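Local coordinates for thioredoxin family protein (Pseudomonas aeruginosa, PDB 1Z6N) that is of unknown function but belongs to the thioredoxin family, with a thioredoxin-type CxxC pattern that may be redox-active, and binds a magnesium ion, at residues Leu124-Val134 with Tyr150-Ile161. Residues are numbered along the deposited sequence; the frame is centred on the assembly and turned at random.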
loop_
_atom_site.group_PDB
_atom_site.type_symbol
_atom_site.label_atom_id
_atom_site.label_comp_id
_atom_site.label_asym_id
_atom_site.label_seq_id
_atom_site.Cartn_x
_atom_site.Cartn_y
_atom_site.Cartn_z
ATOM N N LEU A 124 1.218 6.002 -12.412
ATOM C CA LEU A 124 2.646 5.757 -12.587
ATOM C C LEU A 124 3.009 4.283 -12.512
ATOM O O LEU A 124 4.018 3.857 -13.093
ATOM C CB LEU A 124 3.447 6.536 -11.532
ATOM C CG LEU A 124 3.166 8.040 -11.398
ATOM C CD1 LEU A 124 4.056 8.657 -10.324
ATOM C CD2 LEU A 124 3.349 8.772 -12.715
ATOM N N GLY A 125 2.214 3.509 -11.767
ATOM C CA GLY A 125 2.472 2.090 -11.624
ATOM C C GLY A 125 1.614 1.491 -10.537
ATOM O O GLY A 125 0.755 2.177 -9.973
ATOM N N ARG A 126 1.857 0.210 -10.263
ATOM C CA ARG A 126 1.038 -0.561 -9.338
ATOM C C ARG A 126 1.875 -1.442 -8.438
ATOM O O ARG A 126 2.900 -2.009 -8.868
ATOM C CB ARG A 126 0.122 -1.526 -10.098
ATOM C CG ARG A 126 -0.581 -0.995 -11.283
ATOM C CD ARG A 126 -1.035 -2.174 -12.110
ATOM N NE ARG A 126 -1.664 -1.720 -13.336
ATOM C CZ ARG A 126 -2.421 -2.491 -14.108
ATOM N NH1 ARG A 126 -2.646 -3.753 -13.775
ATOM N NH2 ARG A 126 -2.958 -1.985 -15.202
ATOM N N PHE A 127 1.370 -1.605 -7.217
ATOM C CA PHE A 127 1.821 -2.642 -6.279
ATOM C C PHE A 127 0.634 -3.597 -6.131
ATOM O O PHE A 127 -0.497 -3.146 -5.924
ATOM C CB PHE A 127 2.210 -1.999 -4.948
ATOM C CG PHE A 127 2.526 -2.978 -3.839
ATOM C CD1 PHE A 127 3.852 -3.239 -3.467
ATOM C CD2 PHE A 127 1.499 -3.618 -3.144
ATOM C CE1 PHE A 127 4.134 -4.127 -2.420
ATOM C CE2 PHE A 127 1.772 -4.494 -2.091
ATOM C CZ PHE A 127 3.091 -4.757 -1.732
ATOM N N VAL A 128 0.862 -4.901 -6.260
ATOM C CA VAL A 128 -0.256 -5.842 -6.276
ATOM C C VAL A 128 -0.023 -6.982 -5.290
ATOM O O VAL A 128 0.864 -7.832 -5.509
ATOM C CB VAL A 128 -0.526 -6.444 -7.690
ATOM C CG1 VAL A 128 -1.797 -7.292 -7.655
ATOM C CG2 VAL A 128 -0.621 -5.354 -8.765
ATOM N N GLU A 129 -0.815 -6.966 -4.214
ATOM C CA GLU A 129 -0.873 -8.030 -3.209
ATOM C C GLU A 129 0.329 -8.149 -2.261
ATOM O O GLU A 129 0.159 -8.054 -1.041
ATOM C CB GLU A 129 -1.208 -9.390 -3.843
ATOM C CG GLU A 129 -1.779 -10.396 -2.846
ATOM C CD GLU A 129 -2.327 -11.659 -3.498
ATOM O OE1 GLU A 129 -1.688 -12.175 -4.431
ATOM O OE2 GLU A 129 -3.397 -12.135 -3.072
ATOM N N ARG A 130 1.522 -8.376 -2.821
ATOM C CA ARG A 130 2.715 -8.627 -2.025
ATOM C C ARG A 130 3.923 -7.977 -2.686
ATOM O O ARG A 130 3.911 -7.790 -3.903
ATOM C CB ARG A 130 2.952 -10.136 -1.896
ATOM C CG ARG A 130 1.879 -10.788 -1.084
ATOM C CD ARG A 130 2.001 -12.295 -1.069
ATOM N NE ARG A 130 0.781 -12.825 -0.477
ATOM C CZ ARG A 130 0.119 -13.901 -0.890
ATOM N NH1 ARG A 130 0.564 -14.627 -1.915
ATOM N NH2 ARG A 130 -1.003 -14.247 -0.268
ATOM N N PRO A 131 4.960 -7.626 -1.889
ATOM C CA PRO A 131 6.173 -7.062 -2.494
ATOM C C PRO A 131 6.855 -8.023 -3.459
ATOM O O PRO A 131 6.732 -9.243 -3.327
ATOM C CB PRO A 131 7.082 -6.745 -1.295
ATOM C CG PRO A 131 6.165 -6.734 -0.095
ATOM C CD PRO A 131 5.041 -7.679 -0.413
ATOM N N GLN A 132 7.593 -7.455 -4.405
ATOM C CA GLN A 132 8.299 -8.244 -5.419
ATOM C C GLN A 132 9.222 -9.298 -4.794
ATOM O O GLN A 132 9.367 -10.409 -5.328
ATOM C CB GLN A 132 9.090 -7.329 -6.370
ATOM C CG GLN A 132 9.619 -8.054 -7.630
ATOM C CD GLN A 132 8.476 -8.645 -8.437
ATOM O OE1 GLN A 132 7.556 -7.930 -8.852
ATOM N NE2 GLN A 132 8.529 -9.954 -8.663
ATOM N N ALA A 133 9.867 -8.957 -3.678
ATOM C CA ALA A 133 10.811 -9.896 -3.043
ATOM C C ALA A 133 10.072 -11.114 -2.492
ATOM O O ALA A 133 10.626 -12.214 -2.438
ATOM C CB ALA A 133 11.630 -9.216 -1.932
ATOM N N VAL A 134 8.808 -10.905 -2.114
ATOM C CA VAL A 134 7.954 -11.995 -1.625
ATOM C C VAL A 134 7.448 -12.848 -2.790
ATOM O O VAL A 134 7.511 -14.072 -2.737
ATOM C CB VAL A 134 6.805 -11.482 -0.743
ATOM C CG1 VAL A 134 5.945 -12.647 -0.279
ATOM C CG2 VAL A 134 7.385 -10.752 0.455
ATOM N N TYR A 150 9.084 -8.462 5.579
ATOM C CA TYR A 150 9.215 -7.727 4.315
ATOM C C TYR A 150 8.409 -6.421 4.300
ATOM O O TYR A 150 8.038 -5.930 3.229
ATOM C CB TYR A 150 8.781 -8.603 3.138
ATOM C CG TYR A 150 9.685 -9.770 2.834
ATOM C CD1 TYR A 150 9.524 -10.988 3.485
ATOM C CD2 TYR A 150 10.677 -9.667 1.857
ATOM C CE1 TYR A 150 10.325 -12.071 3.195
ATOM C CE2 TYR A 150 11.501 -10.752 1.554
ATOM C CZ TYR A 150 11.325 -11.949 2.233
ATOM O OH TYR A 150 12.135 -13.019 1.935
ATOM N N LEU A 151 8.154 -5.846 5.479
ATOM C CA LEU A 151 7.445 -4.566 5.545
ATOM C C LEU A 151 8.174 -3.451 4.817
ATOM O O LEU A 151 7.555 -2.693 4.068
ATOM C CB LEU A 151 7.182 -4.137 6.991
ATOM C CG LEU A 151 6.040 -4.817 7.733
ATOM C CD1 LEU A 151 4.692 -4.280 7.368
ATOM C CD2 LEU A 151 6.051 -6.290 7.536
ATOM N N GLU A 152 9.487 -3.350 5.017
ATOM C CA GLU A 152 10.256 -2.306 4.355
ATOM C C GLU A 152 10.163 -2.432 2.820
ATOM O O GLU A 152 10.192 -1.424 2.104
ATOM C CB GLU A 152 11.716 -2.356 4.787
ATOM C CG GLU A 152 12.440 -3.596 4.314
ATOM C CD GLU A 152 13.808 -3.751 4.939
ATOM O OE1 GLU A 152 13.928 -3.581 6.175
ATOM O OE2 GLU A 152 14.758 -4.056 4.189
ATOM N N HIS A 153 10.039 -3.669 2.338
ATOM C CA HIS A 153 10.000 -3.939 0.891
ATOM C C HIS A 153 8.749 -3.382 0.213
ATOM O O HIS A 153 8.807 -3.002 -0.974
ATOM C CB HIS A 153 10.108 -5.441 0.603
ATOM C CG HIS A 153 11.338 -6.080 1.163
ATOM N ND1 HIS A 153 11.526 -6.269 2.516
ATOM C CD2 HIS A 153 12.434 -6.593 0.555
ATOM C CE1 HIS A 153 12.689 -6.861 2.718
ATOM N NE2 HIS A 153 13.260 -7.074 1.543
ATOM N N ALA A 154 7.629 -3.335 0.939
ATOM C CA ALA A 154 6.418 -2.741 0.381
ATOM C C ALA A 154 6.685 -1.260 0.100
ATOM O O ALA A 154 6.311 -0.739 -0.959
ATOM C CB ALA A 154 5.235 -2.910 1.353
ATOM N N ILE A 155 7.360 -0.600 1.040
ATOM C CA ILE A 155 7.732 0.803 0.889
ATOM C C ILE A 155 8.700 0.983 -0.275
ATOM O O ILE A 155 8.511 1.873 -1.114
ATOM C CB ILE A 155 8.342 1.378 2.187
ATOM C CG1 ILE A 155 7.321 1.300 3.343
ATOM C CG2 ILE A 155 8.806 2.814 1.972
ATOM C CD1 ILE A 155 7.926 1.608 4.728
ATOM N N GLY A 156 9.735 0.136 -0.320
ATOM C CA GLY A 156 10.744 0.184 -1.396
ATOM C C GLY A 156 10.129 0.007 -2.774
ATOM O O GLY A 156 10.495 0.718 -3.714
ATOM N N ASP A 157 9.188 -0.929 -2.900
ATOM C CA ASP A 157 8.549 -1.161 -4.197
ATOM C C ASP A 157 7.803 0.093 -4.666
ATOM O O ASP A 157 7.872 0.475 -5.843
ATOM C CB ASP A 157 7.555 -2.326 -4.147
ATOM C CG ASP A 157 8.219 -3.699 -4.101
ATOM O OD1 ASP A 157 9.471 -3.807 -3.960
ATOM O OD2 ASP A 157 7.444 -4.680 -4.205
ATOM N N VAL A 158 7.048 0.717 -3.760
ATOM C CA VAL A 158 6.289 1.921 -4.124
ATOM C C VAL A 158 7.242 3.073 -4.442
ATOM O O VAL A 158 7.026 3.808 -5.412
ATOM C CB VAL A 158 5.278 2.299 -3.023
ATOM C CG1 VAL A 158 4.736 3.706 -3.233
ATOM C CG2 VAL A 158 4.144 1.271 -3.016
ATOM N N LEU A 159 8.309 3.216 -3.655
ATOM C CA LEU A 159 9.292 4.262 -3.945
ATOM C C LEU A 159 9.934 4.069 -5.313
ATOM O O LEU A 159 10.182 5.055 -6.013
ATOM C CB LEU A 159 10.376 4.373 -2.859
ATOM C CG LEU A 159 9.896 4.897 -1.500
ATOM C CD1 LEU A 159 11.059 5.189 -0.568
ATOM C CD2 LEU A 159 8.962 6.119 -1.607
ATOM N N ALA A 160 10.197 2.820 -5.707
ATOM C CA ALA A 160 10.793 2.553 -7.031
ATOM C C ALA A 160 9.900 3.068 -8.158
ATOM O O ALA A 160 10.388 3.594 -9.162
ATOM C CB ALA A 160 11.086 1.065 -7.231
ATOM N N ILE A 161 8.588 2.913 -7.995
ATOM C CA ILE A 161 7.650 3.452 -8.981
ATOM C C ILE A 161 7.778 4.967 -9.074
ATOM O O ILE A 161 7.919 5.509 -10.181
ATOM C CB ILE A 161 6.193 3.053 -8.668
ATOM C CG1 ILE A 161 6.007 1.554 -8.884
ATOM C CG2 ILE A 161 5.206 3.867 -9.528
ATOM C CD1 ILE A 161 4.814 0.980 -8.136
HETATM O O HOH W 1 10.219 -6.268 -2.861
HETATM O O HOH W 2 12.509 -13.331 -0.827
#
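F127 reaches from the strand onto the helical segment 150-161, its CE1 lying 4.1 Å from A154 CB, while its CB rests at 4.3 Å from V158 CG2. With CG anti to the backbone N (chi1 173°), the ring extends along the helix toward P131 instead of back toward I161. D157 CB meets this ring at its edge, in plane. P131 continues the apolar row, its CG packing against A154 CB and its CB against H153 CB.

Toward the start of the strand, I161 of the helix supplies two branches: CG2 touches L124 CB at 3.8 Å and CD1 lies against the backbone of R126. Between them G125 lets the helix come close, its CA 6.0 Å from that of I161. At the other end V134 CG2 sits over one face of the Y150 ring, 3.8 Å from the centroid, a CH-pi contact; A133 CB touches both Y150 CE2 and H153 CD2.

The polar edge centres on the D157 carboxylate. OD2 accepts the Q132 N-H through its syn lone pair, at 2.8 Å and 166°, while OD1 accepts a hydrogen bond from a water that accepts from A133 N. Thus one side chain of helix 151-164 serves two backbone amides, Q132 directly and A133 through water, in the first turn of helix 132-137, just after its N-cap P131. A second water joins A133 O to Y150 OH.

Strand 124-128 and helix 151-161 run nearly antiparallel (163°), with axes 8.5 Å apart, and the helix packs against an edge strand of the mixed sheet, as in the thioredoxin fold. L124 and G125 form a classic beta bulge opposite V116; N72 of helix 67-82 touches F127, P131 and A154, and Y145 of helix 139-146 packs on P131, V134 and Y150.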